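Local coordinates for protein 6-phospho-beta-d glycosidase (Streptococcus pyogenes, PDB 5FOO) that binds 6-phosphocyclophellitol in its pocket and probably hydrolyses 6-phosphorylated beta-glucosides, as a family 1 glycoside hydrolase, at residues L62-L65 with A66-G69; I384-D387 with Y388-Q391; W452-K455 with V456-N460. The protein carries 1 engineered substitution. All blocks are in the same frame, centred on the assembly; numbering follows the deposited sequence.

The three local contacts follow one another along the chain on three outer helices of the eight-stranded TIM barrel. Interaction 1 ends helix 54-67, just ahead of barrel strand 72-76; interaction 2 starts helix 387-405, between barrel strands 362-367 and 410-416; interaction 3 ends helix 448-459, which follows the last barrel strand. The centre of interaction 3 is about 12 Å from that of interaction 1 and about 15 Å from that of interaction 2, and it touches both, whereas interactions 1 and 2 remain about 11 Å apart at their nearest atoms. The last helix thus lies between the other two on the outside of the barrel, touching the end of helix 54-67 and the start of helix 387-405.

Interaction 1: residues L62-L65 with A66-G69; sequences LTLL and ASLG
Leu64 O is gripped by two donors, the hydroxyl of Ser67 and the backbone amide of Leu68. The hydroxyl makes the shorter bond, with Ser67 OG 2.6 Å from Leu64 O, and it comes in at a marked bend, the C=O...OG angle being 120°. Its reach depends on a chi1 of 70°, which sets OG between the backbone N and the carbonyl carbon and turns it back toward the preceding turn. The hydrogen bond from the amide, Leu68 N to Leu64 O at 3.0 Å, is bent at hydrogen, with an N-H...O angle of 133°; the 2.8 Å bond from Ala66 N to Leu62 O, earlier in the helix, is straighter. Leu68 N also makes a weak bond to Leu65 O, as the chain begins to leave the helical path.

Beside these polar links, Leu64 and Leu68 meet through apolar carbons: the branch carbon Leu64 CG lies 3.8 Å from the Leu68 CD1 methyl. Leu65 approaches the same methyl more loosely with CD2, and otherwise packs inward on Tyr73 of barrel strand 72-76. Leu68 turns to Ala450 and Tyr451, thereby joining this helix end to helix 448-459.

The helix stops at Gly69, whose amide N bonds Ala66 O at 3.0 Å. The positive phi of Gly69 turns the following chain so that His70 N reaches Leu65 O. Together these two bonds give the Schellman motif, with Gly69 as C-prime residue, that ends helix 54-67 before a TIM-barrel strand.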
# COMPACT_ATOMS: atom_id res chain seq x y z
N LEU A 62 1.32 -16.23 -12.51
CA LEU A 62 0.75 -16.93 -11.32
C LEU A 62 1.17 -18.42 -11.30
O LEU A 62 1.47 -18.97 -10.26
CB LEU A 62 -0.76 -16.78 -11.26
CG LEU A 62 -1.16 -15.32 -10.96
CD1 LEU A 62 -2.60 -15.17 -11.32
CD2 LEU A 62 -0.94 -14.97 -9.49
N THR A 63 1.28 -19.02 -12.47
CA THR A 63 1.83 -20.34 -12.58
C THR A 63 3.26 -20.37 -11.99
O THR A 63 3.56 -21.23 -11.15
CB THR A 63 1.75 -20.86 -14.04
OG1 THR A 63 0.38 -20.95 -14.41
CG2 THR A 63 2.37 -22.23 -14.20
N LEU A 64 4.10 -19.41 -12.35
CA LEU A 64 5.44 -19.34 -11.75
C LEU A 64 5.44 -19.12 -10.28
O LEU A 64 6.19 -19.77 -9.55
CB LEU A 64 6.23 -18.22 -12.41
CG LEU A 64 7.70 -18.08 -11.95
CD1 LEU A 64 8.62 -19.23 -12.41
CD2 LEU A 64 8.18 -16.76 -12.49
N LEU A 65 4.62 -18.17 -9.81
CA LEU A 65 4.55 -17.91 -8.37
C LEU A 65 4.02 -19.14 -7.58
O LEU A 65 4.50 -19.42 -6.49
CB LEU A 65 3.66 -16.67 -8.11
CG LEU A 65 4.26 -15.37 -8.69
CD1 LEU A 65 3.49 -14.16 -8.25
CD2 LEU A 65 5.73 -15.16 -8.30
N ALA A 66 3.07 -19.87 -8.16
CA ALA A 66 2.63 -21.12 -7.54
C ALA A 66 3.77 -22.08 -7.45
O ALA A 66 3.96 -22.67 -6.40
CB ALA A 66 1.49 -21.79 -8.29
N SER A 67 4.55 -22.23 -8.52
CA SER A 67 5.72 -23.14 -8.47
C SER A 67 6.77 -22.65 -7.46
O SER A 67 7.53 -23.45 -6.96
CB SER A 67 6.34 -23.31 -9.85
OG SER A 67 7.00 -22.10 -10.28
N LEU A 68 6.79 -21.35 -7.12
CA LEU A 68 7.67 -20.80 -6.10
C LEU A 68 7.06 -20.71 -4.70
O LEU A 68 7.54 -19.93 -3.85
CB LEU A 68 8.20 -19.46 -6.55
CG LEU A 68 9.02 -19.46 -7.86
CD1 LEU A 68 9.10 -18.09 -8.47
CD2 LEU A 68 10.44 -20.01 -7.65
N GLY A 69 6.00 -21.50 -4.46
CA GLY A 69 5.43 -21.73 -3.13
C GLY A 69 4.42 -20.69 -2.62
O GLY A 69 4.01 -20.74 -1.47

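Interaction 2: residues I384-D387 with Y388-Q391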
# COMPACT_ATOMS: atom_id res chain seq x y z
N ILE A 384 20.50 -13.80 -10.64
CA ILE A 384 20.84 -12.81 -9.65
C ILE A 384 20.96 -13.42 -8.26
O ILE A 384 20.02 -13.98 -7.78
CB ILE A 384 19.82 -11.65 -9.65
CG1 ILE A 384 19.84 -10.91 -11.00
CG2 ILE A 384 20.16 -10.65 -8.55
CD1 ILE A 384 18.75 -9.86 -11.18
N GLN A 385 22.13 -13.28 -7.62
CA GLN A 385 22.38 -13.76 -6.26
C GLN A 385 22.13 -12.68 -5.30
O GLN A 385 23.05 -12.07 -4.80
CB GLN A 385 23.82 -14.22 -6.09
CG GLN A 385 24.18 -15.30 -7.08
CD GLN A 385 23.19 -16.48 -7.06
OE1 GLN A 385 22.46 -16.70 -8.01
NE2 GLN A 385 23.18 -17.22 -5.97
N ASP A 386 20.85 -12.48 -4.98
CA ASP A 386 20.44 -11.37 -4.11
C ASP A 386 20.43 -11.77 -2.68
O ASP A 386 19.35 -11.74 -2.03
CB ASP A 386 19.07 -10.80 -4.55
CG ASP A 386 17.95 -11.86 -4.63
OD1 ASP A 386 18.20 -13.09 -4.73
OD2 ASP A 386 16.78 -11.45 -4.67
N ASP A 387 21.59 -12.13 -2.13
CA ASP A 387 21.64 -12.50 -0.70
C ASP A 387 21.35 -11.35 0.25
O ASP A 387 20.86 -11.59 1.35
CB ASP A 387 22.84 -13.37 -0.27
CG ASP A 387 24.12 -12.93 -0.85
OD1 ASP A 387 24.42 -11.71 -0.82
OD2 ASP A 387 24.83 -13.85 -1.34
N TYR A 388 21.64 -10.10 -0.16
CA TYR A 388 21.14 -8.93 0.57
C TYR A 388 19.60 -8.99 0.77
O TYR A 388 19.11 -8.59 1.79
CB TYR A 388 21.52 -7.63 -0.11
CG TYR A 388 21.20 -7.62 -1.58
CD1 TYR A 388 22.14 -8.04 -2.52
CD2 TYR A 388 19.98 -7.14 -2.05
CE1 TYR A 388 21.83 -8.06 -3.89
CE2 TYR A 388 19.67 -7.12 -3.41
CZ TYR A 388 20.61 -7.59 -4.32
OH TYR A 388 20.36 -7.62 -5.65
N ARG A 389 18.84 -9.45 -0.22
CA ARG A 389 17.35 -9.48 -0.11
C ARG A 389 16.87 -10.63 0.82
O ARG A 389 16.01 -10.45 1.68
CB ARG A 389 16.73 -9.60 -1.51
CG ARG A 389 15.21 -9.60 -1.46
CD ARG A 389 14.60 -9.36 -2.81
NE ARG A 389 14.94 -8.03 -3.24
CZ ARG A 389 15.77 -7.72 -4.23
NH1 ARG A 389 16.37 -8.68 -4.98
NH2 ARG A 389 16.01 -6.41 -4.48
N ILE A 390 17.47 -11.80 0.65
CA ILE A 390 17.30 -12.93 1.59
C ILE A 390 17.55 -12.52 3.02
O ILE A 390 16.66 -12.68 3.89
CB ILE A 390 18.21 -14.09 1.21
CG1 ILE A 390 17.72 -14.65 -0.15
CG2 ILE A 390 18.24 -15.16 2.32
CD1 ILE A 390 18.61 -15.75 -0.74
N GLN A 391 18.70 -11.91 3.27
CA GLN A 391 19.00 -11.42 4.58
C GLN A 391 17.95 -10.41 5.08
O GLN A 391 17.42 -10.53 6.20
CB GLN A 391 20.37 -10.78 4.57
CG GLN A 391 20.84 -10.32 5.93
CD GLN A 391 21.05 -11.53 6.84
OE1 GLN A 391 21.41 -12.64 6.36
NE2 GLN A 391 20.79 -11.35 8.15
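The Tyr388 ring carries Asp386 over one face and the Arg389 NH2 group at its edge, in plane. Asp386 CB forms a CH-pi contact 4.0 Å from the ring centroid, and Asp386 CA lies above the same ring toward its rim. A chi1 of 49° folds the phenol back over the residue that precedes the helix. This is the start of helix 387-405 in the TIM barrel, with Asp386 at the N-cap position and also at the centre of an inverse gamma turn. The Asp386 side chain makes no capping bond; its carboxylate faces Arg389 instead.

The guanidinium of Arg389 receives Asp386 OD2 at its edge, while the two flat groups are turned 52° against each other. Bending of the arginine chain at chi3 (-65°) returns the group to the helix start. Its NH1 has a second carboxylate partner in Glu374, which also bonds Tyr388 OH, and its NH2 donates to Val369 O. These links tie the helix start to the loop after strand 362-367, with the Arg389 side chain about 10 Å from the bound 6-phosphocyclophellitol.

On the backbone, Asp386 O takes two amides, Ile390 N at 3.3 Å and Arg389 N at 3.0 Å. The first lies in the carbonyl plane, whereas the second stands above it. One residue on, Gln391 N continues the helical pattern with a 2.9 Å bond to Asp387 O.

Ser449 OG of helix 448-459 shares Asp386 OD2 with the arginine, and the salt bridge uses the anti lone pair of that oxygen, Arg389 NH1 standing 2.8 Å from Asp386 OD2.

Interaction 3: residues W452-K455 with V456-N460; sequences WFKK and VATHN
Trp452 and Val456 are brought together by complementary torsions one helical turn apart: the indole leaves with CG anti to its amide nitrogen (chi1 170°), and Val456 holds CG2 beside its own nitrogen, directed back at the ring. The methyl sits over one face of the indole as a CH-pi contact, Val456 CG2 being 3.9 Å from the centroid of the six-membered ring of Trp452. Displaced toward the rim, it comes closest at Trp452 CZ2, 3.7 Å away. Across the surroundings, the indole packs on Ile390, Leu393 and Leu397 of helix 387-405, while Val456 leans on Trp10 of barrel strand 9-13.

Two residues on, Thr458 pairs with Lys454. Thr458 places OG1 beside its backbone nitrogen (chi1 -61°), from where it donates to Lys454 O at 2.7 Å. The amide Thr458 N binds the same oxygen, Lys454 O, at 2.9 Å. Amide and hydroxyl reach it from opposite faces of the carbonyl plane, so the two donors approach the oxygen from different sides.

Farther along, Lys455 and His459 cross at an angle, and the aliphatic part of the lysine does the touching: Lys455 CG lies 3.8 Å from His459 ND1. The last regular bond of the helix among these residues runs from His459 N to Lys455 O at 2.9 Å.

Asn460 then departs with positive phi, and its side chain bonds Trp10 NE1 and Pro5 O. The whole is a C-terminal helix end with a carbonyl that accepts two hydrogen bonds, from the amide and the hydroxyl of Thr458, in the final helix packed outside the TIM barrel of this family 1 enzyme.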
# COMPACT_ATOMS: atom_id res chain seq x y z
N TRP A 452 14.74 -19.13 -1.99
CA TRP A 452 14.77 -19.10 -0.55
C TRP A 452 13.34 -18.95 0.02
O TRP A 452 12.97 -19.65 1.01
CB TRP A 452 15.68 -18.03 -0.01
CG TRP A 452 15.56 -17.81 1.48
CD1 TRP A 452 16.26 -18.44 2.49
CD2 TRP A 452 14.72 -16.85 2.10
NE1 TRP A 452 15.84 -17.95 3.71
CE2 TRP A 452 14.91 -16.97 3.49
CE3 TRP A 452 13.79 -15.91 1.61
CZ2 TRP A 452 14.21 -16.18 4.39
CZ3 TRP A 452 13.10 -15.13 2.51
CH2 TRP A 452 13.33 -15.25 3.89
N PHE A 453 12.55 -18.07 -0.58
CA PHE A 453 11.24 -17.77 -0.02
C PHE A 453 10.32 -18.96 -0.29
O PHE A 453 9.46 -19.23 0.49
CB PHE A 453 10.65 -16.49 -0.65
CG PHE A 453 9.36 -16.04 -0.02
CD1 PHE A 453 9.34 -15.65 1.29
CD2 PHE A 453 8.20 -15.95 -0.76
CE1 PHE A 453 8.16 -15.22 1.89
CE2 PHE A 453 7.03 -15.45 -0.20
CZ PHE A 453 7.01 -15.15 1.14
N LYS A 454 10.54 -19.66 -1.40
CA LYS A 454 9.82 -20.90 -1.72
C LYS A 454 9.89 -21.92 -0.60
O LYS A 454 8.88 -22.52 -0.23
CB LYS A 454 10.32 -21.51 -3.03
CG LYS A 454 9.63 -22.82 -3.43
CD LYS A 454 10.43 -23.61 -4.47
CE LYS A 454 9.74 -24.95 -4.74
NZ LYS A 454 10.21 -25.49 -6.05
N LYS A 455 11.11 -22.11 -0.09
CA LYS A 455 11.37 -22.96 1.03
C LYS A 455 10.62 -22.55 2.28
O LYS A 455 10.01 -23.37 2.95
CB LYS A 455 12.88 -23.00 1.32
CG LYS A 455 13.24 -24.14 2.27
CD LYS A 455 14.74 -24.23 2.46
CE LYS A 455 15.07 -25.35 3.44
NZ LYS A 455 16.52 -25.70 3.41
N VAL A 456 10.75 -21.28 2.65
CA VAL A 456 10.04 -20.72 3.77
C VAL A 456 8.49 -20.91 3.67
O VAL A 456 7.87 -21.30 4.62
CB VAL A 456 10.34 -19.21 3.94
CG1 VAL A 456 9.49 -18.61 5.01
CG2 VAL A 456 11.83 -18.98 4.25
N ALA A 457 7.91 -20.60 2.53
CA ALA A 457 6.49 -20.67 2.35
C ALA A 457 6.04 -22.13 2.39
O ALA A 457 5.05 -22.40 2.96
CB ALA A 457 6.10 -20.11 1.01
N THR A 458 6.78 -23.03 1.74
CA THR A 458 6.41 -24.44 1.61
C THR A 458 6.57 -25.14 2.93
O THR A 458 5.72 -25.89 3.31
CB THR A 458 7.28 -25.12 0.53
OG1 THR A 458 7.04 -24.45 -0.70
CG2 THR A 458 6.96 -26.58 0.37
N HIS A 459 7.65 -24.91 3.65
CA HIS A 459 7.81 -25.55 4.95
C HIS A 459 7.13 -24.80 6.11
O HIS A 459 7.10 -25.32 7.23
CB HIS A 459 9.28 -25.80 5.23
CG HIS A 459 9.89 -26.75 4.25
ND1 HIS A 459 11.26 -26.87 4.07
CD2 HIS A 459 9.32 -27.64 3.40
CE1 HIS A 459 11.50 -27.79 3.16
NE2 HIS A 459 10.34 -28.28 2.74
N ASN A 460 6.60 -23.62 5.82
CA ASN A 460 5.96 -22.78 6.82
C ASN A 460 6.85 -22.46 7.99
O ASN A 460 6.41 -22.42 9.12
CB ASN A 460 4.61 -23.38 7.27
CG ASN A 460 3.64 -22.31 7.77
OD1 ASN A 460 3.67 -21.16 7.30
ND2 ASN A 460 2.82 -22.65 8.75